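Local coordinates for protein putative secreted lipase (Streptomyces sp. W007, PDB 5H6B) that hydrolyses triacylglycerols as a thermostable, probably secreted lipase of a marine actinomycete, with an alpha/beta-hydrolase fold, at residues 205-208 with 209-212; 158-161 with 162-166; 142-145 with 146-150; 51-55 with 56-60. All blocks are in the same frame, centred on the assembly; numbering follows the deposited sequence.

Interaction 1: 205-208 with 209-212; sequences PYRT and QYLD
The side chain of Tyr210 lies beside that of Tyr206, both pointing the same way. The hydroxyl of Tyr210 comes to the edge of the Tyr206 ring, near its plane, with OH of Tyr210 3.6 Å from CE1 of Tyr206. CG of Arg207 sits over one face of the Tyr206 ring, near its rim. The same methylene reaches CE2 of Tyr210, so the arginine stem touches both rings. Tyr206 is turned this way because its CG stands between the backbone N and the carbonyl carbon (chi1 77°). Two backbone bonds close the turn: Gln209 N to Tyr206 O (3.0 Å) and Tyr210 N to Arg207 O (3.0 Å). Thr208 OG1 donates to Pro205 O at 2.7 Å, nearly along the C=O axis, and Thr208 N gives that oxygen a second bond. Gln209 is buried. Its extended chain passes beside the Tyr206 carbonyl, with CG of Gln209 3.1 Å from Tyr206 O. Its NE2 lies near CB of Tyr206 and is bonded to Val203 O, and weakly to Asp200 OD2. A leucine in place of Gln209 would probably leave Val203 O without this donor and Asp200 without its weak amide partner. This is a short 3-10 turn in the loop between strands 191-196 and 216-220. It lies beside the probable Ser-His-Asp triad of an alpha/beta-hydrolase, in which Asp200 is the likely acid.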
loop_
_atom_site.group_PDB
_atom_site.type_symbol
_atom_site.label_atom_id
_atom_site.label_comp_id
_atom_site.label_asym_id
_atom_site.label_seq_id
_atom_site.Cartn_x
_atom_site.Cartn_y
_atom_site.Cartn_z
ATOM N N PRO A 205 -4.470 17.975 -1.668
ATOM C CA PRO A 205 -3.110 18.300 -1.206
ATOM C C PRO A 205 -2.485 17.060 -0.561
ATOM O O PRO A 205 -3.208 16.237 0.009
ATOM C CB PRO A 205 -3.336 19.426 -0.186
ATOM C CG PRO A 205 -4.741 19.908 -0.423
ATOM C CD PRO A 205 -5.496 18.710 -0.906
ATOM N N TYR A 206 -1.173 16.897 -0.708
ATOM C CA TYR A 206 -0.516 15.629 -0.326
ATOM C C TYR A 206 -0.659 15.285 1.164
ATOM O O TYR A 206 -0.612 14.114 1.531
ATOM C CB TYR A 206 0.956 15.621 -0.747
ATOM C CG TYR A 206 1.856 16.425 0.140
ATOM C CD1 TYR A 206 2.418 15.847 1.280
ATOM C CD2 TYR A 206 2.147 17.773 -0.139
ATOM C CE1 TYR A 206 3.232 16.576 2.131
ATOM C CE2 TYR A 206 2.994 18.501 0.695
ATOM C CZ TYR A 206 3.529 17.887 1.832
ATOM O OH TYR A 206 4.364 18.557 2.695
ATOM N N ARG A 207 -0.813 16.313 2.002
ATOM C CA ARG A 207 -1.104 16.162 3.443
ATOM C C ARG A 207 -2.335 15.317 3.784
ATOM O O ARG A 207 -2.343 14.669 4.814
ATOM C CB ARG A 207 -1.225 17.543 4.121
ATOM C CG ARG A 207 0.125 18.216 4.295
ATOM C CD ARG A 207 0.051 19.429 5.203
ATOM N NE ARG A 207 1.365 19.783 5.750
ATOM C CZ ARG A 207 2.284 20.544 5.140
ATOM N NH1 ARG A 207 2.079 21.064 3.921
ATOM N NH2 ARG A 207 3.438 20.796 5.763
ATOM N N THR A 208 -3.335 15.288 2.908
ATOM C CA THR A 208 -4.488 14.405 3.097
ATOM C C THR A 208 -4.135 12.904 3.038
ATOM O O THR A 208 -4.963 12.055 3.386
ATOM C CB THR A 208 -5.599 14.659 2.054
ATOM O OG1 THR A 208 -5.092 14.428 0.729
ATOM C CG2 THR A 208 -6.153 16.087 2.164
ATOM N N GLN A 209 -2.921 12.578 2.600
ATOM C CA GLN A 209 -2.431 11.201 2.629
ATOM C C GLN A 209 -2.088 10.774 4.054
ATOM O O GLN A 209 -2.206 9.602 4.395
ATOM C CB GLN A 209 -1.204 11.047 1.740
ATOM C CG GLN A 209 -1.453 11.436 0.287
ATOM C CD GLN A 209 -0.183 11.431 -0.519
ATOM O OE1 GLN A 209 0.775 10.729 -0.190
ATOM N NE2 GLN A 209 -0.154 12.230 -1.576
ATOM N N TYR A 210 -1.660 11.742 4.871
ATOM C CA TYR A 210 -1.273 11.495 6.257
ATOM C C TYR A 210 -2.427 10.996 7.113
ATOM O O TYR A 210 -3.566 11.402 6.923
ATOM C CB TYR A 210 -0.707 12.758 6.912
ATOM C CG TYR A 210 0.608 13.260 6.382
ATOM C CD1 TYR A 210 1.554 12.396 5.806
ATOM C CD2 TYR A 210 0.944 14.613 6.508
ATOM C CE1 TYR A 210 2.763 12.886 5.344
ATOM C CE2 TYR A 210 2.157 15.107 6.051
ATOM C CZ TYR A 210 3.059 14.230 5.474
ATOM O OH TYR A 210 4.254 14.690 5.005
ATOM N N LEU A 211 -2.094 10.105 8.048
ATOM C CA LEU A 211 -3.026 9.591 9.029
ATOM C C LEU A 211 -2.838 10.306 10.377
ATOM O O LEU A 211 -1.819 10.926 10.647
ATOM C CB LEU A 211 -2.831 8.089 9.203
ATOM C CG LEU A 211 -3.245 7.205 8.021
ATOM C CD1 LEU A 211 -2.659 5.812 8.198
ATOM C CD2 LEU A 211 -4.748 7.102 7.868
ATOM N N ASP A 212 -3.852 10.202 11.218
ATOM C CA ASP A 212 -3.846 10.804 12.541
ATOM C C ASP A 212 -4.181 9.751 13.584
ATOM O O ASP A 212 -5.104 8.957 13.411
ATOM C CB ASP A 212 -4.878 11.919 12.588
ATOM C CG ASP A 212 -5.156 12.414 13.992
ATOM O OD1 ASP A 212 -4.432 13.312 14.475
ATOM O OD2 ASP A 212 -6.139 11.928 14.581
#

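Interaction 2: 158-161 with 162-166; sequences KFIS and DNTPG
Thr164 holds OG1 beside its own backbone N, anti to the carbonyl carbon (chi1 -56°), which turns the hydroxyl back toward Ser161 and Ile160. Ser161 has OG between its backbone N and carbonyl carbon (chi1 64°), facing the chain ahead. Each hydroxyl oxygen then accepts a backbone N-H. Ser161 N donates to Thr164 OG1 at 2.8 Å, with an N-H...O angle of 159°. Asn163 N donates to Ser161 OG at 3.2 Å, a more bent bond that makes an ST turn. A third bond, Thr164 N to Ser161 O at 3.1 Å, closes the type I beta turn from Ser161 to Thr164. Its donor stands well above the carbonyl plane. The threonine also packs against Ile160. Its OG1 lies 3.4 Å from CB of Ile160, and its CG2 meets CG2 of Ile160 at 4.0 Å, the two side chains crossing at about a right angle. Leu77, in a loop, touches both residues from outside the turn. Thr164 is buried, while Ser161, Asp162 and Asn163 are exposed. Thr164 stands at the N-cap position of helix 165-168 but makes no capping bond with its side chain. Its hydroxyl is used on the preceding turn instead. Three backbone N-H groups are thus satisfied, two by hydroxyl oxygens and one by the Ser161 carbonyl, which implies that this surface turn is held by its own polar atoms.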
loop_
_atom_site.group_PDB
_atom_site.type_symbol
_atom_site.label_atom_id
_atom_site.label_comp_id
_atom_site.label_asym_id
_atom_site.label_seq_id
_atom_site.Cartn_x
_atom_site.Cartn_y
_atom_site.Cartn_z
ATOM N N LYS A 158 -9.504 3.199 -22.429
ATOM C CA LYS A 158 -10.695 2.728 -23.154
ATOM C C LYS A 158 -11.615 1.805 -22.338
ATOM O O LYS A 158 -12.785 1.705 -22.651
ATOM C CB LYS A 158 -10.313 2.095 -24.500
ATOM C CG LYS A 158 -9.531 0.796 -24.408
ATOM C CD LYS A 158 -8.598 0.622 -25.597
ATOM C CE LYS A 158 -7.669 -0.567 -25.420
ATOM N NZ LYS A 158 -6.315 -0.268 -25.963
ATOM N N PHE A 159 -11.115 1.186 -21.266
ATOM C CA PHE A 159 -11.948 0.305 -20.429
ATOM C C PHE A 159 -12.530 0.911 -19.172
ATOM O O PHE A 159 -13.060 0.173 -18.358
ATOM C CB PHE A 159 -11.148 -0.928 -20.032
ATOM C CG PHE A 159 -10.492 -1.587 -21.182
ATOM C CD1 PHE A 159 -11.262 -2.092 -22.227
ATOM C CD2 PHE A 159 -9.119 -1.680 -21.253
ATOM C CE1 PHE A 159 -10.663 -2.701 -23.311
ATOM C CE2 PHE A 159 -8.518 -2.291 -22.334
ATOM C CZ PHE A 159 -9.288 -2.807 -23.364
ATOM N N ILE A 160 -12.453 2.231 -19.003
ATOM C CA ILE A 160 -12.909 2.870 -17.757
ATOM C C ILE A 160 -13.715 4.133 -18.017
ATOM O O ILE A 160 -13.768 4.632 -19.134
ATOM C CB ILE A 160 -11.738 3.168 -16.776
ATOM C CG1 ILE A 160 -10.656 4.057 -17.410
ATOM C CG2 ILE A 160 -11.122 1.868 -16.264
ATOM C CD1 ILE A 160 -10.750 5.513 -17.017
ATOM N N SER A 161 -14.369 4.613 -16.968
ATOM C CA SER A 161 -15.122 5.864 -17.017
ATOM C C SER A 161 -15.169 6.442 -15.617
ATOM O O SER A 161 -14.686 5.824 -14.664
ATOM C CB SER A 161 -16.556 5.601 -17.506
ATOM O OG SER A 161 -17.272 4.782 -16.584
ATOM N N ASP A 162 -15.806 7.600 -15.497
ATOM C CA ASP A 162 -16.118 8.190 -14.188
ATOM C C ASP A 162 -16.916 7.260 -13.268
ATOM O O ASP A 162 -16.843 7.411 -12.061
ATOM C CB ASP A 162 -16.880 9.516 -14.354
ATOM C CG ASP A 162 -16.082 10.578 -15.127
ATOM O OD1 ASP A 162 -14.900 10.360 -15.472
ATOM O OD2 ASP A 162 -16.654 11.649 -15.394
ATOM N N ASN A 163 -17.664 6.307 -13.828
ATOM C CA ASN A 163 -18.433 5.345 -13.032
ATOM C C ASN A 163 -17.711 4.041 -12.695
ATOM O O ASN A 163 -18.303 3.176 -12.049
ATOM C CB ASN A 163 -19.740 4.989 -13.759
ATOM C CG ASN A 163 -20.586 6.203 -14.055
ATOM O OD1 ASN A 163 -21.014 6.901 -13.142
ATOM N ND2 ASN A 163 -20.822 6.470 -15.330
ATOM N N THR A 164 -16.466 3.864 -13.136
ATOM C CA THR A 164 -15.720 2.637 -12.795
ATOM C C THR A 164 -15.581 2.672 -11.267
ATOM O O THR A 164 -15.105 3.673 -10.745
ATOM C CB THR A 164 -14.360 2.558 -13.514
ATOM O OG1 THR A 164 -14.570 2.658 -14.928
ATOM C CG2 THR A 164 -13.645 1.260 -13.209
ATOM N N PRO A 165 -16.086 1.636 -10.557
ATOM C CA PRO A 165 -16.304 1.757 -9.100
ATOM C C PRO A 165 -15.040 1.981 -8.261
ATOM O O PRO A 165 -15.076 2.773 -7.339
ATOM C CB PRO A 165 -16.956 0.413 -8.718
ATOM C CG PRO A 165 -17.499 -0.140 -9.984
ATOM C CD PRO A 165 -16.563 0.331 -11.062
ATOM N N GLY A 166 -13.956 1.273 -8.583
ATOM C CA GLY A 166 -12.650 1.514 -7.987
ATOM C C GLY A 166 -12.130 2.946 -8.095
ATOM O O GLY A 166 -11.365 3.380 -7.248
#

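Interaction 3: 142-145 with 146-150; sequences TLLG and LTKLL
The backbone makes a short helix whose i to i+4 bonds, Leu146 N to Thr142 O and Thr147 N to Leu143 O, both measure 2.9 Å. Thr142 caps its start. OG1 of Thr142 accepts from Gly145 N at 2.9 Å, an almost straight bond with an N-H...O angle of 167°. This N-cap bond serves an amide of the first turn. Leu146 lays its chain along the opening turn, with CG 3.4 Å from Thr142 O. Its CD1 comes only loosely to CD2 of Leu143, at 4.4 Å. Thr147 has OG1 between its backbone N and carbonyl carbon (chi1 66°), aimed back at the carbonyl of Leu144. The modelled spacing there is very short, so the details of that hydroxyl bond are doubtful. On its other branch, CG2 of Thr147 rests against Leu143 O at 3.1 Å. The hydroxyl side of Thr147 also meets Leu144, whose CD1 reaches OG1 of Thr147 as the two chains cross. Lys148 N bonds to Gly145 O at 3.0 Å, from above the carbonyl plane, and more weakly to Leu144 O. Its stronger bond is thus to the residue three back, and a type I turn runs from Thr147 to Leu150. CB of Lys148 lies against Gly145 O, and CG comes near both that oxygen and Leu144 O. Helix 143-147 follows strand 128-134 in the chain. Leu143 reaches Asp162 and Val171 in loops, while Leu149 packs on His232 and Val233 of helix 232-237 and on Phe39.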
loop_
_atom_site.group_PDB
_atom_site.type_symbol
_atom_site.label_atom_id
_atom_site.label_comp_id
_atom_site.label_asym_id
_atom_site.label_seq_id
_atom_site.Cartn_x
_atom_site.Cartn_y
_atom_site.Cartn_z
ATOM N N THR A 142 -9.471 13.186 -6.302
ATOM C CA THR A 142 -10.444 13.559 -7.344
ATOM C C THR A 142 -10.289 12.683 -8.589
ATOM O O THR A 142 -9.219 12.079 -8.834
ATOM C CB THR A 142 -10.300 15.043 -7.755
ATOM O OG1 THR A 142 -9.041 15.248 -8.402
ATOM C CG2 THR A 142 -10.386 15.965 -6.526
ATOM N N LEU A 143 -11.362 12.623 -9.382
ATOM C CA LEU A 143 -11.316 11.932 -10.668
ATOM C C LEU A 143 -10.237 12.540 -11.567
ATOM O O LEU A 143 -9.555 11.807 -12.284
ATOM C CB LEU A 143 -12.680 11.930 -11.366
ATOM C CG LEU A 143 -13.749 11.027 -10.746
ATOM C CD1 LEU A 143 -15.093 11.297 -11.402
ATOM C CD2 LEU A 143 -13.384 9.551 -10.863
ATOM N N LEU A 144 -10.069 13.861 -11.477
ATOM C CA LEU A 144 -9.028 14.608 -12.209
ATOM C C LEU A 144 -7.619 14.154 -11.817
ATOM O O LEU A 144 -6.775 13.894 -12.683
ATOM C CB LEU A 144 -9.177 16.121 -11.946
ATOM C CG LEU A 144 -8.204 17.093 -12.631
ATOM C CD1 LEU A 144 -8.351 17.020 -14.155
ATOM C CD2 LEU A 144 -8.428 18.514 -12.118
ATOM N N GLY A 145 -7.382 14.081 -10.508
ATOM C CA GLY A 145 -6.162 13.498 -9.959
ATOM C C GLY A 145 -5.899 12.078 -10.458
ATOM O O GLY A 145 -4.788 11.761 -10.883
ATOM N N LEU A 146 -6.928 11.240 -10.449
ATOM C CA LEU A 146 -6.783 9.864 -10.945
ATOM C C LEU A 146 -6.470 9.796 -12.434
ATOM O O LEU A 146 -5.729 8.900 -12.862
ATOM C CB LEU A 146 -8.013 9.024 -10.614
ATOM C CG LEU A 146 -8.227 8.794 -9.105
ATOM C CD1 LEU A 146 -9.644 8.289 -8.849
ATOM C CD2 LEU A 146 -7.196 7.827 -8.527
ATOM N N THR A 147 -6.981 10.751 -13.217
ATOM C CA THR A 147 -6.624 10.835 -14.638
ATOM C C THR A 147 -5.126 11.097 -14.848
ATOM O O THR A 147 -4.590 10.774 -15.897
ATOM C CB THR A 147 -7.436 11.912 -15.409
ATOM O OG1 THR A 147 -7.096 13.221 -14.937
ATOM C CG2 THR A 147 -8.952 11.683 -15.280
ATOM N N LYS A 148 -4.444 11.659 -13.857
ATOM C CA LYS A 148 -2.996 11.840 -13.945
ATOM C C LYS A 148 -2.178 10.542 -13.859
ATOM O O LYS A 148 -0.980 10.556 -14.159
ATOM C CB LYS A 148 -2.519 12.887 -12.933
ATOM C CG LYS A 148 -3.218 14.227 -13.135
ATOM C CD LYS A 148 -2.353 15.407 -12.725
ATOM C CE LYS A 148 -3.177 16.686 -12.615
ATOM N NZ LYS A 148 -3.893 16.963 -13.892
ATOM N N LEU A 149 -2.815 9.439 -13.457
ATOM C CA LEU A 149 -2.222 8.097 -13.620
ATOM C C LEU A 149 -2.173 7.585 -15.068
ATOM O O LEU A 149 -1.301 6.789 -15.407
ATOM C CB LEU A 149 -2.972 7.061 -12.795
ATOM C CG LEU A 149 -2.951 7.172 -11.280
ATOM C CD1 LEU A 149 -4.049 6.301 -10.673
ATOM C CD2 LEU A 149 -1.566 6.822 -10.723
ATOM N N LEU A 150 -3.099 8.034 -15.910
ATOM C CA LEU A 150 -3.296 7.440 -17.240
ATOM C C LEU A 150 -2.054 7.423 -18.142
ATOM O O LEU A 150 -1.810 6.425 -18.828
ATOM C CB LEU A 150 -4.472 8.103 -17.960
ATOM C CG LEU A 150 -5.855 7.902 -17.331
ATOM C CD1 LEU A 150 -6.858 8.664 -18.178
ATOM C CD2 LEU A 150 -6.259 6.439 -17.221
#

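Interaction 4: 51-55 with 56-60; sequences PYLVN and RGYCV
The guanidinium of Arg56 lies flat on one face of the Tyr52 ring, the two planes 6° apart and their centres 3.5 Å apart. It is a stacked cation-pi contact: CZ of Arg56 sits over the ring, 3.3 Å from CZ of Tyr52, and NH1 is over the ring centre. The arginine chain runs back extended over the end of the helix. Its NH1 also donates to Tyr52 O at 3.1 Å, with the oxygen in the guanidinium plane, so one residue grips this plate by face and by edge. Tyr52 presents its ring because CG is anti to the backbone N (chi1 -178°). A serine in place of Tyr52 would probably strip the guanidinium of its flat seat and leave it freer to turn about the remaining carbonyl bond. A second set of bumps meets where the helix faces strand 59-63. CG2 of Val60 fits between CB of Leu53, at 3.8 Å, and CG2 of Val54, at 4.0 Å. Tyr58 turns its ring edge to Leu53 O, with CD1 of Tyr58 3.4 Å from that oxygen. The backbone forms a Schellman motif, with Tyr58 N bonded to Leu53 O and Gly57 N to Val54 O. Gly57 is its C-prime residue, at positive phi. The motif ends helix 49-54 and leads into strand 59-63, the last step of the beta-alpha-beta unit that begins at strand 32-35. Helix 240-250 packs on Tyr52, Leu53 and Tyr58, strand 32-35 meets Leu53, Tyr58 and Val60, and Cys59 is disulfide-bonded to Cys22.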
loop_
_atom_site.group_PDB
_atom_site.type_symbol
_atom_site.label_atom_id
_atom_site.label_comp_id
_atom_site.label_asym_id
_atom_site.label_seq_id
_atom_site.Cartn_x
_atom_site.Cartn_y
_atom_site.Cartn_z
ATOM N N PRO A 51 11.788 -7.964 -4.292
ATOM C CA PRO A 51 13.194 -8.428 -4.149
ATOM C C PRO A 51 14.011 -7.688 -3.085
ATOM O O PRO A 51 14.840 -8.289 -2.425
ATOM C CB PRO A 51 13.820 -8.145 -5.525
ATOM C CG PRO A 51 12.677 -8.075 -6.464
ATOM C CD PRO A 51 11.481 -7.574 -5.677
ATOM N N TYR A 52 13.787 -6.387 -2.945
ATOM C CA TYR A 52 14.473 -5.580 -1.939
ATOM C C TYR A 52 14.192 -6.093 -0.524
ATOM O O TYR A 52 15.092 -6.141 0.308
ATOM C CB TYR A 52 14.020 -4.136 -2.102
ATOM C CG TYR A 52 14.628 -3.100 -1.198
ATOM C CD1 TYR A 52 14.129 -2.899 0.099
ATOM C CD2 TYR A 52 15.654 -2.259 -1.659
ATOM C CE1 TYR A 52 14.660 -1.922 0.921
ATOM C CE2 TYR A 52 16.185 -1.274 -0.841
ATOM C CZ TYR A 52 15.681 -1.109 0.446
ATOM O OH TYR A 52 16.202 -0.150 1.261
ATOM N N LEU A 53 12.947 -6.480 -0.262
ATOM C CA LEU A 53 12.583 -7.064 1.022
ATOM C C LEU A 53 13.027 -8.514 1.148
ATOM O O LEU A 53 13.437 -8.932 2.228
ATOM C CB LEU A 53 11.081 -6.954 1.272
ATOM C CG LEU A 53 10.581 -5.518 1.430
ATOM C CD1 LEU A 53 9.076 -5.531 1.663
ATOM C CD2 LEU A 53 11.306 -4.797 2.555
ATOM N N VAL A 54 12.962 -9.274 0.058
ATOM C CA VAL A 54 13.460 -10.652 0.062
ATOM C C VAL A 54 14.945 -10.691 0.435
ATOM O O VAL A 54 15.365 -11.562 1.194
ATOM C CB VAL A 54 13.195 -11.360 -1.287
ATOM C CG1 VAL A 54 13.957 -12.680 -1.398
ATOM C CG2 VAL A 54 11.704 -11.619 -1.446
ATOM N N ASN A 55 15.720 -9.724 -0.055
ATOM C CA ASN A 55 17.158 -9.633 0.252
ATOM C C ASN A 55 17.472 -9.200 1.679
ATOM O O ASN A 55 18.611 -9.323 2.103
ATOM C CB ASN A 55 17.868 -8.660 -0.700
ATOM C CG ASN A 55 17.798 -9.095 -2.154
ATOM O OD1 ASN A 55 17.559 -10.266 -2.467
ATOM N ND2 ASN A 55 17.993 -8.142 -3.054
ATOM N N ARG A 56 16.486 -8.648 2.383
ATOM C CA ARG A 56 16.582 -8.358 3.808
ATOM C C ARG A 56 15.915 -9.435 4.686
ATOM O O ARG A 56 15.742 -9.237 5.887
ATOM C CB ARG A 56 16.012 -6.963 4.068
ATOM C CG ARG A 56 16.895 -5.881 3.463
ATOM C CD ARG A 56 16.181 -4.565 3.234
ATOM N NE ARG A 56 17.149 -3.529 2.870
ATOM C CZ ARG A 56 17.730 -3.387 1.676
ATOM N NH1 ARG A 56 17.442 -4.198 0.648
ATOM N NH2 ARG A 56 18.610 -2.405 1.504
ATOM N N GLY A 57 15.554 -10.572 4.081
ATOM C CA GLY A 57 15.139 -11.776 4.802
ATOM C C GLY A 57 13.670 -11.938 5.139
ATOM O O GLY A 57 13.337 -12.716 6.020
ATOM N N TYR A 58 12.791 -11.221 4.444
ATOM C CA TYR A 58 11.347 -11.338 4.665
ATOM C C TYR A 58 10.735 -12.378 3.734
ATOM O O TYR A 58 11.187 -12.542 2.588
ATOM C CB TYR A 58 10.644 -9.988 4.420
ATOM C CG TYR A 58 10.999 -8.890 5.412
ATOM C CD1 TYR A 58 12.125 -8.086 5.219
ATOM C CD2 TYR A 58 10.204 -8.648 6.534
ATOM C CE1 TYR A 58 12.453 -7.082 6.113
ATOM C CE2 TYR A 58 10.534 -7.648 7.443
ATOM C CZ TYR A 58 11.650 -6.867 7.220
ATOM O OH TYR A 58 11.982 -5.874 8.097
ATOM N N CYS A 59 9.712 -13.065 4.240
ATOM C CA CYS A 59 8.727 -13.783 3.424
ATOM C C CYS A 59 7.707 -12.760 2.913
ATOM O O CYS A 59 6.969 -12.171 3.718
ATOM C CB CYS A 59 7.995 -14.842 4.265
ATOM S SG CYS A 59 9.058 -16.173 4.887
ATOM N N VAL A 60 7.675 -12.539 1.595
ATOM C CA VAL A 60 6.863 -11.473 0.977
ATOM C C VAL A 60 5.741 -12.109 0.143
ATOM O O VAL A 60 5.929 -13.148 -0.480
ATOM C CB VAL A 60 7.746 -10.542 0.108
ATOM C CG1 VAL A 60 6.928 -9.411 -0.511
ATOM C CG2 VAL A 60 8.898 -9.987 0.931
#

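How the interactions relate
Interactions 2 and 3 touch, with centres about 11 Å apart. CB of Asp162 packs on CD1 of Leu143 at 3.9 Å, joining the turn before helix 165-168 to helix 143-147. Interaction 1 lies about 17 Å from interaction 3, centre to centre, without touching it. Both border the probable catalytic triad: Gln209 of interaction 1 bonds weakly to Asp200, and Leu149 of interaction 3 packs on His232. The side chain of Thr208 is also about 8 Å from a bound zinc ion. Interaction 4 stands apart, its centre about 28 Å from interaction 1 and 35 Å from interaction 2, across the centre of the chain from both.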